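Long-range contacts in cell division control protein Cdc48 (Mycobacterium smegmatis, PDB 5E7P), which probably hydrolyses ATP as a member of the AAA family, its chain carrying two nucleotide-binding modules, each with ADP bound: residues A[262-267]-A[360-365]; A[289-294]-A[322-327]; A[648-653]-A[737-742]; A[654-659]-A[681-686]. All coordinates share one frame; numbering follows the deposited sequence.

Interaction 1: residues A[262-267]-A[360-365]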
loop_
_atom_site.group_PDB
_atom_site.type_symbol
_atom_site.label_atom_id
_atom_site.label_comp_id
_atom_site.label_asym_id
_atom_site.label_seq_id
_atom_site.Cartn_x
_atom_site.Cartn_y
_atom_site.Cartn_z
ATOM N N PRO A 262 26.262 6.898 -21.160
ATOM C CA PRO A 262 25.378 8.028 -21.463
ATOM C C PRO A 262 23.897 7.653 -21.404
ATOM O O PRO A 262 23.049 8.532 -21.262
ATOM C CB PRO A 262 25.767 8.386 -22.898
ATOM C CG PRO A 262 26.208 7.087 -23.486
ATOM C CD PRO A 262 26.904 6.355 -22.371
ATOM N N HIS A 263 23.595 6.362 -21.510
ATOM C CA HIS A 263 22.209 5.899 -21.509
ATOM C C HIS A 263 21.581 5.981 -20.117
ATOM O O HIS A 263 22.283 5.969 -19.103
ATOM C CB HIS A 263 22.125 4.472 -22.048
ATOM C CG HIS A 263 22.809 4.287 -23.366
ATOM N ND1 HIS A 263 22.588 5.119 -24.443
ATOM C CD2 HIS A 263 23.711 3.366 -23.782
ATOM C CE1 HIS A 263 23.324 4.720 -25.465
ATOM N NE2 HIS A 263 24.014 3.657 -25.090
ATOM N N LEU A 264 20.255 6.063 -20.073
ATOM C CA LEU A 264 19.554 6.196 -18.806
ATOM C C LEU A 264 18.205 5.486 -18.798
ATOM O O LEU A 264 17.300 5.837 -19.553
ATOM C CB LEU A 264 19.364 7.671 -18.453
ATOM C CG LEU A 264 18.714 7.945 -17.096
ATOM C CD1 LEU A 264 19.584 7.394 -15.976
ATOM C CD2 LEU A 264 18.471 9.433 -16.910
ATOM N N GLY A 265 18.084 4.487 -17.931
ATOM C CA GLY A 265 16.828 3.796 -17.711
ATOM C C GLY A 265 16.549 3.741 -16.222
ATOM O O GLY A 265 17.385 3.277 -15.446
ATOM N N VAL A 266 15.380 4.225 -15.816
ATOM C CA VAL A 266 15.065 4.333 -14.395
ATOM C C VAL A 266 13.732 3.687 -14.036
ATOM O O VAL A 266 12.715 3.955 -14.675
ATOM C CB VAL A 266 15.029 5.811 -13.936
ATOM C CG1 VAL A 266 14.816 5.898 -12.430
ATOM C CG2 VAL A 266 16.304 6.531 -14.341
ATOM N N LEU A 267 13.744 2.840 -13.010
ATOM C CA LEU A 267 12.510 2.297 -12.449
ATOM C C LEU A 267 12.189 2.963 -11.112
ATOM O O LEU A 267 12.914 2.800 -10.132
ATOM C CB LEU A 267 12.607 0.780 -12.267
ATOM C CG LEU A 267 11.346 0.112 -11.701
ATOM C CD1 LEU A 267 10.138 0.341 -12.612
ATOM C CD2 LEU A 267 11.567 -1.374 -11.456
ATOM N N GLY A 360 20.086 10.791 -26.875
ATOM C CA GLY A 360 19.077 11.814 -26.657
ATOM C C GLY A 360 17.749 11.253 -26.181
ATOM O O GLY A 360 16.743 11.959 -26.146
ATOM N N VAL A 361 17.742 9.975 -25.816
ATOM C CA VAL A 361 16.532 9.330 -25.316
ATOM C C VAL A 361 16.759 8.732 -23.928
ATOM O O VAL A 361 17.760 8.058 -23.688
ATOM C CB VAL A 361 16.041 8.225 -26.277
ATOM C CG1 VAL A 361 14.908 7.426 -25.644
ATOM C CG2 VAL A 361 15.596 8.827 -27.600
ATOM N N ALA A 362 15.829 8.988 -23.014
ATOM C CA ALA A 362 15.882 8.395 -21.682
ATOM C C ALA A 362 14.590 7.640 -21.383
ATOM O O ALA A 362 13.526 7.984 -21.898
ATOM C CB ALA A 362 16.135 9.466 -20.629
ATOM N N PHE A 363 14.684 6.612 -20.545
ATOM C CA PHE A 363 13.530 5.776 -20.231
ATOM C C PHE A 363 13.226 5.756 -18.736
ATOM O O PHE A 363 14.086 5.421 -17.919
ATOM C CB PHE A 363 13.749 4.353 -20.751
ATOM C CG PHE A 363 12.653 3.390 -20.384
ATOM C CD1 PHE A 363 11.351 3.606 -20.804
ATOM C CD2 PHE A 363 12.932 2.254 -19.643
ATOM C CE1 PHE A 363 10.344 2.716 -20.475
ATOM C CE2 PHE A 363 11.929 1.360 -19.315
ATOM C CZ PHE A 363 10.633 1.593 -19.729
ATOM N N ILE A 364 11.999 6.126 -18.388
ATOM C CA ILE A 364 11.549 6.085 -17.001
ATOM C C ILE A 364 10.236 5.322 -16.879
ATOM O O ILE A 364 9.285 5.588 -17.609
ATOM C CB ILE A 364 11.348 7.500 -16.421
ATOM C CG1 ILE A 364 12.644 8.308 -16.502
ATOM C CG2 ILE A 364 10.862 7.421 -14.982
ATOM C CD1 ILE A 364 12.479 9.748 -16.076
ATOM N N ALA A 365 10.190 4.370 -15.954
ATOM C CA ALA A 365 8.967 3.624 -15.692
ATOM C C ALA A 365 8.653 3.600 -14.198
ATOM O O ALA A 365 9.558 3.643 -13.360
ATOM C CB ALA A 365 9.085 2.216 -16.231
HETATM O O HOH W 1 20.439 9.538 -23.184
#

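Interaction 2: residues A[289-294]-A[322-327]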
loop_
_atom_site.group_PDB
_atom_site.type_symbol
_atom_site.label_atom_id
_atom_site.label_comp_id
_atom_site.label_asym_id
_atom_site.label_seq_id
_atom_site.Cartn_x
_atom_site.Cartn_y
_atom_site.Cartn_z
ATOM N N VAL A 289 7.922 14.455 -23.634
ATOM C CA VAL A 289 7.666 13.152 -23.045
ATOM C C VAL A 289 6.686 12.335 -23.869
ATOM O O VAL A 289 5.586 12.790 -24.181
ATOM C CB VAL A 289 7.139 13.277 -21.606
ATOM C CG1 VAL A 289 6.983 11.903 -20.983
ATOM C CG2 VAL A 289 8.078 14.128 -20.782
ATOM N N VAL A 290 7.104 11.128 -24.223
ATOM C CA VAL A 290 6.214 10.167 -24.849
ATOM C C VAL A 290 5.715 9.226 -23.761
ATOM O O VAL A 290 6.485 8.439 -23.207
ATOM C CB VAL A 290 6.930 9.369 -25.947
ATOM C CG1 VAL A 290 5.983 8.350 -26.566
ATOM C CG2 VAL A 290 7.477 10.315 -27.007
ATOM N N GLU A 291 4.427 9.320 -23.447
ATOM C CA GLU A 291 3.873 8.590 -22.314
ATOM C C GLU A 291 2.875 7.502 -22.705
ATOM O O GLU A 291 1.946 7.737 -23.480
ATOM C CB GLU A 291 3.227 9.558 -21.321
ATOM C CG GLU A 291 2.668 8.888 -20.078
ATOM C CD GLU A 291 2.169 9.892 -19.055
ATOM O OE1 GLU A 291 1.476 9.475 -18.103
ATOM O OE2 GLU A 291 2.472 11.096 -19.201
ATOM N N LEU A 292 3.085 6.310 -22.157
ATOM C CA LEU A 292 2.126 5.219 -22.267
ATOM C C LEU A 292 1.539 4.942 -20.895
ATOM O O LEU A 292 2.248 4.995 -19.887
ATOM C CB LEU A 292 2.801 3.944 -22.780
ATOM C CG LEU A 292 3.046 3.778 -24.280
ATOM C CD1 LEU A 292 3.750 2.460 -24.546
ATOM C CD2 LEU A 292 1.738 3.845 -25.043
ATOM N N ASP A 293 0.245 4.649 -20.853
ATOM C CA ASP A 293 -0.370 4.178 -19.624
ATOM C C ASP A 293 -0.268 2.660 -19.576
ATOM O O ASP A 293 -0.996 1.962 -20.281
ATOM C CB ASP A 293 -1.833 4.613 -19.524
ATOM C CG ASP A 293 -2.459 4.237 -18.191
ATOM O OD1 ASP A 293 -1.769 4.355 -17.157
ATOM O OD2 ASP A 293 -3.633 3.817 -18.174
ATOM N N GLY A 294 0.650 2.166 -18.751
ATOM C CA GLY A 294 0.881 0.741 -18.576
ATOM C C GLY A 294 -0.346 -0.154 -18.521
ATOM O O GLY A 294 -0.415 -1.151 -19.243
ATOM N N VAL A 322 12.036 11.803 -23.411
ATOM C CA VAL A 322 11.779 10.792 -22.395
ATOM C C VAL A 322 10.604 9.883 -22.750
ATOM O O VAL A 322 9.493 10.356 -23.002
ATOM C CB VAL A 322 11.507 11.437 -21.025
ATOM C CG1 VAL A 322 11.235 10.373 -19.985
ATOM C CG2 VAL A 322 12.680 12.288 -20.605
ATOM N N LEU A 323 10.860 8.578 -22.771
ATOM C CA LEU A 323 9.793 7.590 -22.884
ATOM C C LEU A 323 9.357 7.199 -21.480
ATOM O O LEU A 323 10.151 6.670 -20.699
ATOM C CB LEU A 323 10.256 6.349 -23.653
ATOM C CG LEU A 323 9.196 5.258 -23.869
ATOM C CD1 LEU A 323 8.091 5.733 -24.809
ATOM C CD2 LEU A 323 9.821 3.974 -24.393
ATOM N N PHE A 324 8.100 7.478 -21.153
ATOM C CA PHE A 324 7.591 7.217 -19.812
ATOM C C PHE A 324 6.411 6.248 -19.820
ATOM O O PHE A 324 5.395 6.490 -20.472
ATOM C CB PHE A 324 7.214 8.533 -19.115
ATOM C CG PHE A 324 6.466 8.350 -17.822
ATOM C CD1 PHE A 324 6.900 7.439 -16.869
ATOM C CD2 PHE A 324 5.334 9.104 -17.550
ATOM C CE1 PHE A 324 6.209 7.273 -15.679
ATOM C CE2 PHE A 324 4.642 8.946 -16.359
ATOM C CZ PHE A 324 5.079 8.030 -15.424
ATOM N N ILE A 325 6.561 5.148 -19.090
ATOM C CA ILE A 325 5.473 4.195 -18.911
ATOM C C ILE A 325 5.040 4.147 -17.449
ATOM O O ILE A 325 5.752 3.618 -16.593
ATOM C CB ILE A 325 5.855 2.778 -19.393
ATOM C CG1 ILE A 325 6.228 2.804 -20.875
ATOM C CG2 ILE A 325 4.705 1.818 -19.172
ATOM C CD1 ILE A 325 6.658 1.462 -21.422
ATOM N N ALA A 326 3.872 4.713 -17.169
ATOM C CA ALA A 326 3.328 4.712 -15.819
ATOM C C ALA A 326 2.789 3.330 -15.469
ATOM O O ALA A 326 2.003 2.754 -16.224
ATOM C CB ALA A 326 2.233 5.760 -15.686
ATOM N N ASP A 327 3.231 2.802 -14.330
ATOM C CA ASP A 327 2.780 1.503 -13.836
ATOM C C ASP A 327 3.037 0.387 -14.851
ATOM O O ASP A 327 2.110 -0.236 -15.376
ATOM C CB ASP A 327 1.309 1.564 -13.413
ATOM C CG ASP A 327 1.051 2.654 -12.381
ATOM O OD1 ASP A 327 1.385 2.445 -11.194
ATOM O OD2 ASP A 327 0.523 3.722 -12.760
HETATM O O HOH W 2 -0.949 4.397 -14.556
#

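Interaction 3: residues A[648-653]-A[737-742]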
loop_
_atom_site.group_PDB
_atom_site.type_symbol
_atom_site.label_atom_id
_atom_site.label_comp_id
_atom_site.label_asym_id
_atom_site.label_seq_id
_atom_site.Cartn_x
_atom_site.Cartn_y
_atom_site.Cartn_z
ATOM N N LEU A 648 21.948 -7.388 18.182
ATOM C CA LEU A 648 20.992 -8.470 18.391
ATOM C C LEU A 648 19.846 -8.048 19.302
ATOM O O LEU A 648 20.034 -7.861 20.503
ATOM C CB LEU A 648 21.697 -9.692 18.982
ATOM C CG LEU A 648 22.232 -10.751 18.015
ATOM C CD1 LEU A 648 23.159 -10.147 16.964
ATOM C CD2 LEU A 648 22.942 -11.853 18.791
ATOM N N VAL A 649 18.660 -7.899 18.724
ATOM C CA VAL A 649 17.476 -7.571 19.507
ATOM C C VAL A 649 16.571 -8.791 19.633
ATOM O O VAL A 649 16.013 -9.271 18.645
ATOM C CB VAL A 649 16.677 -6.413 18.887
ATOM C CG1 VAL A 649 15.493 -6.054 19.777
ATOM C CG2 VAL A 649 17.569 -5.202 18.665
ATOM N N PHE A 650 16.436 -9.293 20.856
ATOM C CA PHE A 650 15.571 -10.436 21.123
ATOM C C PHE A 650 14.169 -9.982 21.518
ATOM O O PHE A 650 13.997 -9.226 22.473
ATOM C CB PHE A 650 16.175 -11.327 22.214
ATOM C CG PHE A 650 15.250 -12.409 22.697
ATOM C CD1 PHE A 650 14.612 -13.248 21.799
ATOM C CD2 PHE A 650 15.032 -12.598 24.051
ATOM C CE1 PHE A 650 13.761 -14.243 22.243
ATOM C CE2 PHE A 650 14.185 -13.593 24.501
ATOM C CZ PHE A 650 13.550 -14.417 23.597
ATOM N N VAL A 651 13.175 -10.441 20.766
ATOM C CA VAL A 651 11.782 -10.151 21.076
ATOM C C VAL A 651 11.219 -11.249 21.968
ATOM O O VAL A 651 10.932 -12.356 21.506
ATOM C CB VAL A 651 10.928 -10.039 19.798
ATOM C CG1 VAL A 651 9.467 -9.797 20.150
ATOM C CG2 VAL A 651 11.461 -8.931 18.898
ATOM N N GLU A 652 11.079 -10.939 23.254
ATOM C CA GLU A 652 10.544 -11.880 24.229
ATOM C C GLU A 652 9.091 -12.216 23.927
ATOM O O GLU A 652 8.364 -11.393 23.369
ATOM C CB GLU A 652 10.640 -11.287 25.638
ATOM C CG GLU A 652 12.046 -11.213 26.206
ATOM C CD GLU A 652 12.393 -12.421 27.061
ATOM O OE1 GLU A 652 11.514 -13.291 27.253
ATOM O OE2 GLU A 652 13.545 -12.498 27.542
ATOM N N PRO A 653 8.660 -13.433 24.291
ATOM C CA PRO A 653 7.228 -13.736 24.279
ATOM C C PRO A 653 6.551 -12.893 25.350
ATOM O O PRO A 653 7.155 -12.656 26.397
ATOM C CB PRO A 653 7.179 -15.218 24.654
ATOM C CG PRO A 653 8.450 -15.471 25.389
ATOM C CD PRO A 653 9.468 -14.578 24.746
ATOM N N SER A 737 15.925 -21.342 24.227
ATOM C CA SER A 737 16.981 -21.462 23.229
ATOM C C SER A 737 17.238 -20.143 22.497
ATOM O O SER A 737 18.372 -19.835 22.132
ATOM C CB SER A 737 16.632 -22.564 22.226
ATOM O OG SER A 737 17.701 -22.795 21.325
ATOM N N LEU A 738 16.180 -19.366 22.285
ATOM C CA LEU A 738 16.301 -18.079 21.612
ATOM C C LEU A 738 16.867 -17.012 22.540
ATOM O O LEU A 738 17.638 -16.153 22.113
ATOM C CB LEU A 738 14.945 -17.623 21.070
ATOM C CG LEU A 738 14.348 -18.453 19.939
ATOM C CD1 LEU A 738 13.061 -17.825 19.449
ATOM C CD2 LEU A 738 15.349 -18.584 18.809
ATOM N N ARG A 739 16.477 -17.068 23.808
ATOM C CA ARG A 739 16.928 -16.088 24.790
ATOM C C ARG A 739 18.425 -16.219 25.062
ATOM O O ARG A 739 19.109 -15.224 25.310
ATOM C CB ARG A 739 16.138 -16.228 26.095
ATOM C CG ARG A 739 16.410 -15.121 27.101
ATOM C CD ARG A 739 15.658 -15.337 28.405
ATOM N NE ARG A 739 14.208 -15.262 28.240
ATOM C CZ ARG A 739 13.392 -16.309 28.303
ATOM N NH1 ARG A 739 13.883 -17.520 28.530
ATOM N NH2 ARG A 739 12.085 -16.147 28.143
ATOM N N GLU A 740 18.927 -17.449 25.008
ATOM C CA GLU A 740 20.339 -17.719 25.266
ATOM C C GLU A 740 21.223 -17.478 24.044
ATOM O O GLU A 740 22.449 -17.483 24.154
ATOM C CB GLU A 740 20.529 -19.158 25.750
ATOM C CG GLU A 740 20.058 -19.417 27.170
ATOM C CD GLU A 740 20.311 -20.848 27.606
ATOM O OE1 GLU A 740 20.655 -21.680 26.739
ATOM O OE2 GLU A 740 20.169 -21.140 28.815
ATOM N N PHE A 741 20.601 -17.265 22.888
ATOM C CA PHE A 741 21.329 -17.155 21.625
ATOM C C PHE A 741 22.422 -16.085 21.624
ATOM O O PHE A 741 23.530 -16.328 21.146
ATOM C CB PHE A 741 20.365 -16.918 20.456
ATOM C CG PHE A 741 21.057 -16.682 19.143
ATOM C CD1 PHE A 741 21.546 -17.744 18.404
ATOM C CD2 PHE A 741 21.226 -15.397 18.652
ATOM C CE1 PHE A 741 22.189 -17.531 17.198
ATOM C CE2 PHE A 741 21.869 -15.176 17.449
ATOM C CZ PHE A 741 22.350 -16.245 16.720
ATOM N N ALA A 742 22.109 -14.910 22.161
ATOM C CA ALA A 742 23.034 -13.777 22.120
ATOM C C ALA A 742 24.314 -14.011 22.922
ATOM O O ALA A 742 25.347 -13.404 22.642
ATOM C CB ALA A 742 22.340 -12.506 22.585
#

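Interaction 4: residues A[654-659]-A[681-686]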
loop_
_atom_site.group_PDB
_atom_site.type_symbol
_atom_site.label_atom_id
_atom_site.label_comp_id
_atom_site.label_asym_id
_atom_site.label_seq_id
_atom_site.Cartn_x
_atom_site.Cartn_y
_atom_site.Cartn_z
ATOM N N PRO A 654 5.316 -12.438 25.096
ATOM C CA PRO A 654 4.661 -11.482 25.992
ATOM C C PRO A 654 4.393 -12.048 27.388
ATOM O O PRO A 654 3.679 -13.041 27.525
ATOM C CB PRO A 654 3.342 -11.184 25.275
ATOM C CG PRO A 654 3.077 -12.395 24.465
ATOM C CD PRO A 654 4.422 -12.879 24.010
ATOM N N ASP A 655 4.962 -11.420 28.414
ATOM C CA ASP A 655 4.699 -11.838 29.787
ATOM C C ASP A 655 3.372 -11.273 30.280
ATOM O O ASP A 655 2.586 -10.750 29.489
ATOM C CB ASP A 655 5.849 -11.458 30.729
ATOM C CG ASP A 655 6.084 -9.955 30.820
ATOM O OD1 ASP A 655 5.324 -9.165 30.215
ATOM O OD2 ASP A 655 7.040 -9.563 31.521
ATOM N N ALA A 656 3.135 -11.369 31.585
ATOM C CA ALA A 656 1.869 -10.936 32.173
ATOM C C ALA A 656 1.565 -9.466 31.890
ATOM O O ALA A 656 0.430 -9.111 31.562
ATOM C CB ALA A 656 1.860 -11.207 33.669
ATOM N N ALA A 657 2.582 -8.618 32.016
ATOM C CA ALA A 657 2.442 -7.195 31.720
ATOM C C ALA A 657 2.126 -6.984 30.247
ATOM O O ALA A 657 1.203 -6.252 29.887
ATOM C CB ALA A 657 3.713 -6.455 32.092
ATOM N N ALA A 658 2.906 -7.640 29.401
ATOM C CA ALA A 658 2.761 -7.520 27.959
ATOM C C ALA A 658 1.399 -8.024 27.472
ATOM O O ALA A 658 0.787 -7.425 26.586
ATOM C CB ALA A 658 3.882 -8.267 27.273
ATOM N N ARG A 659 0.928 -9.122 28.054
ATOM C CA ARG A 659 -0.352 -9.705 27.658
ATOM C C ARG A 659 -1.535 -8.805 28.023
ATOM O O ARG A 659 -2.560 -8.811 27.342
ATOM C CB ARG A 659 -0.530 -11.108 28.252
ATOM C CG ARG A 659 0.441 -12.143 27.694
ATOM C CD ARG A 659 0.045 -13.564 28.078
ATOM N NE ARG A 659 0.032 -13.777 29.523
ATOM C CZ ARG A 659 1.079 -14.192 30.232
ATOM N NH1 ARG A 659 2.237 -14.443 29.637
ATOM N NH2 ARG A 659 0.966 -14.359 31.540
ATOM N N LEU A 681 -7.058 -12.470 33.569
ATOM C CA LEU A 681 -6.986 -13.326 32.390
ATOM C C LEU A 681 -5.568 -13.362 31.828
ATOM O O LEU A 681 -5.085 -14.408 31.399
ATOM C CB LEU A 681 -7.963 -12.847 31.314
ATOM C CG LEU A 681 -7.940 -13.620 29.992
ATOM C CD1 LEU A 681 -8.289 -15.080 30.223
ATOM C CD2 LEU A 681 -8.880 -12.997 28.975
ATOM N N ALA A 682 -4.903 -12.213 31.836
ATOM C CA ALA A 682 -3.538 -12.123 31.335
ATOM C C ALA A 682 -2.587 -12.993 32.153
ATOM O O ALA A 682 -1.704 -13.651 31.600
ATOM C CB ALA A 682 -3.069 -10.677 31.329
ATOM N N ASP A 683 -2.777 -13.001 33.470
ATOM C CA ASP A 683 -1.931 -13.793 34.359
ATOM C C ASP A 683 -2.086 -15.291 34.106
ATOM O O ASP A 683 -1.163 -16.067 34.351
ATOM C CB ASP A 683 -2.231 -13.478 35.828
ATOM C CG ASP A 683 -1.677 -12.128 36.268
ATOM O OD1 ASP A 683 -0.437 -11.993 36.376
ATOM O OD2 ASP A 683 -2.487 -11.209 36.523
ATOM N N ASP A 684 -3.254 -15.693 33.611
ATOM C CA ASP A 684 -3.531 -17.104 33.365
ATOM C C ASP A 684 -3.106 -17.565 31.970
ATOM O O ASP A 684 -3.158 -18.756 31.668
ATOM C CB ASP A 684 -5.019 -17.409 33.574
ATOM C CG ASP A 684 -5.430 -17.358 35.035
ATOM O OD1 ASP A 684 -4.563 -17.570 35.910
ATOM O OD2 ASP A 684 -6.625 -17.112 35.307
ATOM N N LEU A 685 -2.688 -16.626 31.124
ATOM C CA LEU A 685 -2.365 -16.949 29.734
ATOM C C LEU A 685 -0.878 -17.171 29.477
ATOM O O LEU A 685 -0.352 -16.740 28.454
ATOM C CB LEU A 685 -2.886 -15.862 28.788
ATOM C CG LEU A 685 -4.394 -15.770 28.562
ATOM C CD1 LEU A 685 -4.707 -14.667 27.562
ATOM C CD2 LEU A 685 -4.954 -17.101 28.090
ATOM N N ASP A 686 -0.200 -17.847 30.397
ATOM C CA ASP A 686 1.197 -18.197 30.184
ATOM C C ASP A 686 1.301 -19.209 29.042
ATOM O O ASP A 686 0.541 -20.177 28.989
ATOM C CB ASP A 686 1.812 -18.766 31.464
ATOM C CG ASP A 686 3.332 -18.768 31.433
ATOM O OD1 ASP A 686 3.934 -17.686 31.618
ATOM O OD2 ASP A 686 3.925 -19.850 31.228
#

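Interaction 1: residues A[262-267]-A[360-365]
Val-266 and Ile-364 stand next to each other on one face of a parallel strand pair, with CB of Val-266 4.3 Å from CG1 of Ile-364. Ile-364 turns CG1 anti to its carbonyl carbon (chi1 -58°), and CG2, anti to the backbone N, comes 3.9 Å from the carbonyl oxygen of Val-266. Beta-branched residues suit these places, since they favour extended backbone and spread two gamma branches over the sheet. Further back, CB of Leu-264 meets CB of Ala-362 at 4.3 Å, and helix 237-249 lies against both, its Leu-245 touching each. The short alanine lets that helix come close.

Strands 265-269 and 361-366 are neighbours inside the RecA-like alpha/beta core of the first AAA module, and the first of them runs on to the P-loop, whose Lys-276 binds ADP. Residues 265-267 and 361-365 run nearly parallel (10°), and the segments are joined by three bonds: Phe-363 N to Leu-264 O (2.9 Å), Val-266 N to Phe-363 O (2.7 Å) and Ala-365 N to Val-266 O (2.9 Å).

On the other face Phe-363 has Gly-265 as its bridge partner, a residue with no side chain to compete with the ring. The phenyl group, with CG anti to the backbone N (chi1 176°), packs on Leu-352 and Val-356 of helix 344-356. Leu-267 reaches across this face by one branch, its CD1 approaching Ala-365 O (3.4 Å) as well as CB of that alanine, while the neighbouring strand 385-388 bonds to its backbone. Near the N-terminal ends of the two segments, a water donates to Val-361 O (3.1 Å) and, weakly, to Pro-262 O.

Interaction 2: residues A[289-294]-A[322-327]
Val-290 meets Leu-323 on the closely packed face of this parallel pair, where CG1 of the valine lies 3.8 Å from CD1 of the leucine and the two side chains pass at a slant. Next along, CB of Leu-292 touches CG1 of Ile-325 at 4.1 Å. These branched apolar groups suit a face buried under helix 302-319, whose Ala-312 touches both Leu-292 and Leu-323. Five backbone bonds tie the strands, from Val-290 N to Val-322 O (2.8 Å) through to Gly-294 N to Ala-326 O (2.9 Å).

Strand 321-326 is the Walker B strand of the RecA-like core, and the side chain of Asp-327, just beyond its end, is about 5 Å from the bound ADP. On the face that carries Val-289, Glu-291 and Phe-324, the ring packs against Ala-277 and Val-280 of helix 276-283, the helix that follows the P-loop, and CB of Phe-324 meets CG1 of Val-289 at 3.9 Å.

Beside that ring the contact opens up. Glu-291, extended and partly exposed, runs alongside Phe-324 in the same direction; CD of Glu-291 is 3.6 Å from CD2 of Phe-324, the carboxylate and ring planes are 53° apart, and OE1 is salt-bridged to Arg-281. Asp-293, also partly exposed, occupies the N-cap of helix 294-299. The glycine after it fits because a side chain there would point at the carbonyls of Ala-326 and Asp-327.

Interaction 3: residues A[648-653]-A[737-742]
Leu-648 and Ala-742, with CA atoms 6.8 Å apart, and Phe-650 and Arg-739, at 6.9 Å, mark the closest backbone approaches between the end of a strand and the last part of the C-terminal helix with the residues after it, a spacing that side chains must fill.

Phe-650 stands at the middle of the contact. One face of its ring receives the backbone of the helix: CA of Arg-739 sits 4.0 Å from the ring centroid and 23° off the normal, a CH-pi contact. CE2 also meets CB of Arg-739 at 3.6 Å, while CE1 touches CB of Leu-738. Backbone N of Glu-652 lies over the opposite face, so the flat ring is sandwiched, a place that suits a phenyl group.

Arg-739 then carries on beyond the ring to Glu-652. A bend at chi3 (-65°) swings NE toward the carboxylate, and the guanidinium grips it side-on, NE bonding OE2 (2.9 Å) and NH2 bonding OE1 (3.0 Å). Both oxygens are met on their syn side, and the two planes are nearly coplanar, 25° apart. NH1 forms a salt bridge with Glu-736, so this arginine joins two acids at the surface.

At the other end CD2 of Leu-648 rests 3.7 Å from CE2 of Phe-741 and 3.9 Å from CB of Ala-742. Phe-741 is itself stacked edge-to-face on Tyr-525 of the adjacent strand.

Strand 645-650 is an outermost strand of the second RecA-like sheet, and a C-terminal helix that returns from the lid to the large domain resembles the arrangement in Vps4-type AAA proteins.

Interaction 4: residues A[654-659]-A[681-686]
Arg-659 supplies the hydrogen bonds: NE (2.7 Å) and NH2 (2.8 Å) both bond to the carbonyl oxygen of Ala-682, which lies in the guanidinium plane, a bend at chi3 (-61°) setting NE toward it. That oxygen also accepts from Leu-685 N, so three donors meet it at the end of helix 678-684. NH1 adds a weak bond to Pro-654 O. A long, flat donor suits this buried place between the two helices.

Backbone atoms lie over both faces of the guanidinium and limit its tilt: Asp-655 C and Ala-656 N over one, Leu-685 O and Asp-686 N over the other. Helices 656-666 and 678-684 belong to the helical lid of the second AAA module, the arginine joining the start of one to the end of the other.

Apolar packing is slight, CB of Ala-682 meeting CB of Arg-659 at 4.0 Å. The same CB makes van der Waals contact with Ala-656 O, small alanines letting the helices draw near.

Among the acids, Asp-686 OD1 is 4.2 Å from NH1 of Arg-659, beyond a salt bridge. Asp-683 OD1 touches CB of Ala-656 (3.6 Å), while its OD2 is salt-bridged to Arg-660. Asp-655, the N-cap, accepts from Ala-658 N through OD1 (3.0 Å).

In the fold
Interactions 1 and 2 belong to one sheet in the first AAA module. Their centres are 11 Å apart, and strands 321-326 and 361-366 are neighbours bonded directly to each other, so four adjacent strands run through both contacts. Along the chain, interaction 2 falls within the span bridged by interaction 1. Interactions 3 and 4 come later, in the second module, with centres about 19 Å apart; 648-653 leads straight into 654-659, linking the RecA-like sheet to the lid, and the chain returns to the sheet through 737-742. Centres of the two groups lie about 46 to 56 Å apart, in keeping with two modules, each with its own ADP site.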